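PDB 6FOP: glycoside hydrolase family 81 from Clostridium thermocellum, which probably hydrolyses beta-1,3-glucans such as laminarin, as a family 81 glycoside hydrolase of the bacterium's cellulosome. Local coordinates for residues D219-E231 / T244-G258. Residues are numbered along the deposited sequence; the frame is centred on the assembly and turned at random.
Sequences DYAYCFVTDTKVE and TFTAEVSVKEGTNKG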
loop_
_atom_site.group_PDB
_atom_site.type_symbol
_atom_site.label_atom_id
_atom_site.label_comp_id
_atom_site.label_asym_id
_atom_site.label_seq_id
_atom_site.Cartn_x
_atom_site.Cartn_y
_atom_site.Cartn_z
ATOM N N ASP A 219 28.574 17.540 1.884
ATOM C CA ASP A 219 29.329 16.552 1.132
ATOM C C ASP A 219 28.495 15.810 0.095
ATOM O O ASP A 219 29.027 15.422 -0.939
ATOM C CB ASP A 219 29.962 15.498 2.046
ATOM C CG ASP A 219 31.148 15.999 2.831
ATOM O OD1 ASP A 219 31.791 16.971 2.422
ATOM O OD2 ASP A 219 31.462 15.348 3.870
ATOM N N TYR A 220 27.223 15.563 0.396
ATOM C CA TYR A 220 26.339 14.827 -0.536
ATOM C C TYR A 220 25.260 15.684 -1.188
ATOM O O TYR A 220 24.454 15.191 -1.956
ATOM C CB TYR A 220 25.741 13.596 0.175
ATOM C CG TYR A 220 26.833 12.684 0.671
ATOM C CD1 TYR A 220 27.528 11.855 -0.210
ATOM C CD2 TYR A 220 27.274 12.751 2.003
ATOM C CE1 TYR A 220 28.559 11.044 0.233
ATOM C CE2 TYR A 220 28.309 11.961 2.443
ATOM C CZ TYR A 220 28.952 11.118 1.551
ATOM O OH TYR A 220 29.967 10.348 1.993
ATOM N N ALA A 221 25.307 17.005 -0.978
ATOM C CA ALA A 221 24.255 17.906 -1.480
ATOM C C ALA A 221 24.216 18.039 -2.984
ATOM O O ALA A 221 23.194 18.470 -3.550
ATOM C CB ALA A 221 24.363 19.300 -0.844
ATOM N N TYR A 222 25.325 17.713 -3.639
ATOM C CA TYR A 222 25.444 17.845 -5.072
ATOM C C TYR A 222 25.309 16.541 -5.818
ATOM O O TYR A 222 25.568 16.490 -7.011
ATOM C CB TYR A 222 26.729 18.648 -5.442
ATOM C CG TYR A 222 26.799 19.946 -4.661
ATOM C CD1 TYR A 222 25.950 20.993 -4.969
ATOM C CD2 TYR A 222 27.611 20.075 -3.559
ATOM C CE1 TYR A 222 25.947 22.173 -4.221
ATOM C CE2 TYR A 222 27.633 21.255 -2.803
ATOM C CZ TYR A 222 26.814 22.310 -3.152
ATOM O OH TYR A 222 26.836 23.463 -2.395
ATOM N N CYS A 223 24.895 15.489 -5.108
ATOM C CA CYS A 223 24.617 14.184 -5.708
ATOM C C CYS A 223 23.114 14.121 -5.916
ATOM O O CYS A 223 22.358 13.678 -5.053
ATOM C CB CYS A 223 25.136 13.077 -4.803
ATOM S SG CYS A 223 26.938 13.019 -4.715
ATOM N N PHE A 224 22.658 14.652 -7.032
ATOM C CA PHE A 224 21.223 14.794 -7.288
ATOM C C PHE A 224 20.640 13.428 -7.656
ATOM O O PHE A 224 21.146 12.744 -8.539
ATOM C CB PHE A 224 20.986 15.777 -8.433
ATOM C CG PHE A 224 21.086 17.237 -8.043
ATOM C CD1 PHE A 224 21.874 17.681 -6.985
ATOM C CD2 PHE A 224 20.370 18.178 -8.780
ATOM C CE1 PHE A 224 21.925 19.033 -6.660
ATOM C CE2 PHE A 224 20.428 19.511 -8.447
ATOM C CZ PHE A 224 21.189 19.929 -7.390
ATOM N N VAL A 225 19.555 13.044 -6.976
ATOM C CA VAL A 225 18.884 11.780 -7.286
ATOM C C VAL A 225 18.113 11.936 -8.577
ATOM O O VAL A 225 17.267 12.804 -8.694
ATOM C CB VAL A 225 17.970 11.323 -6.141
ATOM C CG1 VAL A 225 17.205 10.075 -6.565
ATOM C CG2 VAL A 225 18.809 11.011 -4.922
ATOM N N THR A 226 18.441 11.085 -9.561
ATOM C CA THR A 226 17.829 11.133 -10.885
ATOM C C THR A 226 16.973 9.914 -11.224
ATOM O O THR A 226 16.267 9.937 -12.229
ATOM C CB THR A 226 18.904 11.325 -11.976
ATOM O OG1 THR A 226 19.921 10.331 -11.810
ATOM C CG2 THR A 226 19.530 12.702 -11.826
ATOM N N ASP A 227 16.995 8.891 -10.362
ATOM C CA ASP A 227 16.096 7.734 -10.540
ATOM C C ASP A 227 16.042 6.998 -9.208
ATOM O O ASP A 227 16.983 7.051 -8.417
ATOM C CB ASP A 227 16.575 6.809 -11.672
ATOM C CG ASP A 227 15.475 5.882 -12.207
ATOM O OD1 ASP A 227 14.298 6.083 -11.932
ATOM O OD2 ASP A 227 15.843 4.950 -12.946
ATOM N N THR A 228 14.928 6.303 -8.979
ATOM C CA THR A 228 14.739 5.459 -7.808
ATOM C C THR A 228 14.018 4.179 -8.262
ATOM O O THR A 228 13.078 4.237 -9.078
ATOM C CB THR A 228 13.951 6.139 -6.669
ATOM O OG1 THR A 228 12.633 6.481 -7.104
ATOM C CG2 THR A 228 14.698 7.397 -6.176
ATOM N N LYS A 229 14.482 3.047 -7.729
ATOM C CA LYS A 229 13.999 1.722 -8.148
ATOM C C LYS A 229 13.929 0.757 -6.997
ATOM O O LYS A 229 14.866 0.667 -6.191
ATOM C CB LYS A 229 14.964 1.128 -9.201
ATOM C CG LYS A 229 14.997 1.844 -10.539
ATOM C CD LYS A 229 13.894 1.379 -11.492
ATOM C CE LYS A 229 13.546 2.444 -12.533
ATOM N NZ LYS A 229 12.632 3.459 -11.885
ATOM N N VAL A 230 12.849 -0.030 -6.971
ATOM C CA VAL A 230 12.774 -1.239 -6.131
ATOM C C VAL A 230 12.858 -2.489 -6.978
ATOM O O VAL A 230 12.407 -2.506 -8.115
ATOM C CB VAL A 230 11.541 -1.293 -5.247
ATOM C CG1 VAL A 230 11.565 -0.118 -4.286
ATOM C CG2 VAL A 230 10.238 -1.355 -6.059
ATOM N N GLU A 231 13.454 -3.526 -6.389
ATOM C CA GLU A 231 13.435 -4.870 -6.957
ATOM C C GLU A 231 13.174 -5.828 -5.804
ATOM O O GLU A 231 13.494 -5.511 -4.658
ATOM C CB GLU A 231 14.772 -5.239 -7.594
ATOM C CG GLU A 231 15.346 -4.264 -8.580
ATOM C CD GLU A 231 16.833 -4.547 -8.730
ATOM O OE1 GLU A 231 17.691 -3.979 -7.977
ATOM O OE2 GLU A 231 17.127 -5.416 -9.533
ATOM N N THR A 244 15.287 -4.671 -2.612
ATOM C CA THR A 244 16.409 -3.747 -2.783
ATOM C C THR A 244 15.851 -2.399 -3.231
ATOM O O THR A 244 14.978 -2.348 -4.090
ATOM C CB THR A 244 17.442 -4.348 -3.764
ATOM O OG1 THR A 244 17.880 -5.604 -3.228
ATOM C CG2 THR A 244 18.678 -3.477 -3.921
ATOM N N PHE A 245 16.361 -1.331 -2.609
ATOM C CA PHE A 245 16.020 0.071 -2.925
ATOM C C PHE A 245 17.269 0.730 -3.462
ATOM O O PHE A 245 18.305 0.659 -2.803
ATOM C CB PHE A 245 15.577 0.788 -1.659
ATOM C CG PHE A 245 14.363 0.153 -1.025
ATOM C CD1 PHE A 245 14.495 -0.929 -0.188
ATOM C CD2 PHE A 245 13.104 0.646 -1.280
ATOM C CE1 PHE A 245 13.375 -1.529 0.389
ATOM C CE2 PHE A 245 11.977 0.042 -0.721
ATOM C CZ PHE A 245 12.129 -1.049 0.100
ATOM N N THR A 246 17.185 1.317 -4.655
ATOM C CA THR A 246 18.363 1.929 -5.303
ATOM C C THR A 246 18.026 3.316 -5.809
ATOM O O THR A 246 17.022 3.515 -6.483
ATOM C CB THR A 246 18.868 1.045 -6.458
ATOM O OG1 THR A 246 19.092 -0.276 -5.953
ATOM C CG2 THR A 246 20.170 1.584 -7.038
ATOM N N ALA A 247 18.892 4.280 -5.464
ATOM C CA ALA A 247 18.830 5.635 -5.989
ATOM C C ALA A 247 20.010 5.820 -6.926
ATOM O O ALA A 247 21.131 5.449 -6.594
ATOM C CB ALA A 247 18.900 6.645 -4.855
ATOM N N GLU A 248 19.746 6.372 -8.093
ATOM C CA GLU A 248 20.781 6.784 -9.024
ATOM C C GLU A 248 21.089 8.242 -8.706
ATOM O O GLU A 248 20.171 9.037 -8.599
ATOM C CB GLU A 248 20.254 6.674 -10.455
ATOM C CG GLU A 248 21.174 7.149 -11.544
ATOM C CD GLU A 248 20.442 7.203 -12.879
ATOM O OE1 GLU A 248 19.700 8.197 -13.161
ATOM O OE2 GLU A 248 20.590 6.236 -13.630
ATOM N N VAL A 249 22.372 8.599 -8.644
ATOM C CA VAL A 249 22.770 9.997 -8.483
ATOM C C VAL A 249 23.610 10.506 -9.657
ATOM O O VAL A 249 24.379 9.754 -10.283
ATOM C CB VAL A 249 23.497 10.258 -7.159
ATOM C CG1 VAL A 249 22.613 9.939 -5.970
ATOM C CG2 VAL A 249 24.809 9.516 -7.058
ATOM N N SER A 250 23.391 11.800 -9.949
ATOM C CA SER A 250 24.189 12.526 -10.908
ATOM C C SER A 250 24.953 13.597 -10.112
ATOM O O SER A 250 24.363 14.437 -9.421
ATOM C CB SER A 250 23.263 13.068 -11.997
ATOM O OG SER A 250 22.570 11.961 -12.620
ATOM N N VAL A 251 26.276 13.524 -10.181
ATOM C CA VAL A 251 27.125 14.389 -9.374
ATOM C C VAL A 251 27.327 15.734 -10.078
ATOM O O VAL A 251 27.976 15.819 -11.132
ATOM C CB VAL A 251 28.481 13.729 -9.109
ATOM C CG1 VAL A 251 29.338 14.641 -8.233
ATOM C CG2 VAL A 251 28.314 12.353 -8.461
ATOM N N LYS A 252 26.788 16.787 -9.482
ATOM C CA LYS A 252 26.835 18.134 -10.074
ATOM C C LYS A 252 28.165 18.857 -9.837
ATOM O O LYS A 252 28.555 19.701 -10.638
ATOM C CB LYS A 252 25.675 18.993 -9.600
ATOM C CG LYS A 252 24.305 18.378 -9.868
ATOM C CD LYS A 252 24.058 18.154 -11.361
ATOM C CE LYS A 252 22.758 17.444 -11.626
ATOM N NZ LYS A 252 22.700 17.091 -13.068
ATOM N N GLU A 253 28.849 18.534 -8.757
ATOM C CA GLU A 253 30.211 19.035 -8.492
ATOM C C GLU A 253 30.795 18.206 -7.376
ATOM O O GLU A 253 30.057 17.502 -6.675
ATOM C CB GLU A 253 30.242 20.516 -8.139
ATOM C CG GLU A 253 29.447 20.873 -6.901
ATOM C CD GLU A 253 29.764 22.300 -6.447
ATOM O OE1 GLU A 253 29.240 23.267 -7.077
ATOM O OE2 GLU A 253 30.491 22.430 -5.440
ATOM N N GLY A 254 32.097 18.308 -7.190
ATOM C CA GLY A 254 32.821 17.685 -6.102
ATOM C C GLY A 254 33.206 16.249 -6.381
ATOM O O GLY A 254 32.831 15.684 -7.390
ATOM N N THR A 255 33.941 15.658 -5.437
ATOM C CA THR A 255 34.481 14.330 -5.580
ATOM C C THR A 255 33.785 13.302 -4.692
ATOM O O THR A 255 34.199 12.159 -4.669
ATOM C CB THR A 255 35.989 14.338 -5.278
ATOM O OG1 THR A 255 36.194 14.942 -3.993
ATOM C CG2 THR A 255 36.745 15.156 -6.351
ATOM N N ASN A 256 32.739 13.693 -3.979
ATOM C CA ASN A 256 31.951 12.731 -3.240
ATOM C C ASN A 256 30.880 12.138 -4.147
ATOM O O ASN A 256 30.304 12.827 -5.002
ATOM C CB ASN A 256 31.298 13.397 -2.015
ATOM C CG ASN A 256 32.324 13.927 -1.031
ATOM O OD1 ASN A 256 33.167 13.178 -0.563
ATOM N ND2 ASN A 256 32.271 15.203 -0.733
ATOM N N LYS A 257 30.566 10.864 -3.925
ATOM C CA LYS A 257 29.455 10.227 -4.613
ATOM C C LYS A 257 28.725 9.332 -3.621
ATOM O O LYS A 257 29.283 8.383 -3.089
ATOM C CB LYS A 257 29.913 9.415 -5.827
ATOM C CG LYS A 257 28.733 8.991 -6.696
ATOM C CD LYS A 257 29.147 8.312 -7.981
ATOM C CE LYS A 257 27.923 7.964 -8.791
ATOM N NZ LYS A 257 28.307 7.317 -10.070
ATOM N N GLY A 258 27.483 9.677 -3.375
ATOM C CA GLY A 258 26.608 8.941 -2.473
ATOM C C GLY A 258 25.405 9.785 -2.179
ATOM O O GLY A 258 25.182 10.795 -2.812
HETATM O O HOH W 1 34.046 17.314 0.373
HETATM O O HOH W 2 17.632 8.527 -15.020
HETATM O O HOH W 3 18.012 5.507 -14.782
HETATM O O HOH W 4 16.792 -1.688 -6.493
#
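Thr-226 and Glu-248 meet where a beta bulge interrupts an antiparallel hairpin, a worked example of how an irregular strand keeps its polar groups supplied. The hairpin pairs strands 223-235 and 240-251, and strand 295-301 extends it to a three-stranded antiparallel sheet. Between Val-225 and Asp-227 the register slips by one residue, yet Thr-226 N still reaches Glu-248 O (2.8 Å) and Glu-248 N finds Asp-227 O. With chi1 at 52°, Thr-226 OG1 is set between its own N and carbonyl carbon, from where it makes a short 2.5 Å bond to the anti lone pair of Glu-248 OE1. One deposited conformer of Ser-250 donates to the same hydroxyl, more tentatively. A water lies 2.9 Å from both Asp-227 OD2 and Glu-248 OE2; it can donate to either and so may ease the repulsion between the two carboxylates. In the conformer given, Lys-229 NZ forms a salt bridge with Asp-227 OD1 and also donates to Thr-228 O from above the carbonyl plane.

Beyond the bulge, toward Glu-231, paired backbone bonds resume. At the other end, Lys-252 N donates almost straight to Tyr-222 O (178° at the hydrogen), while Lys-252 CG sits over the Phe-224 ring, 3.8 Å from its centroid. Glu-253 CG covers one face of Tyr-222, and its carboxylate stacks within 21° of that ring; Tyr-200, Ser-178 and Gln-161 satisfy its oxygens. Glu-253 N and Gly-258 O are buried without a partner. The chemistry thus implies a hairpin joined by backbone bonds, with hydroxyl, carboxylate and water rebuilding the polar network at its bulge.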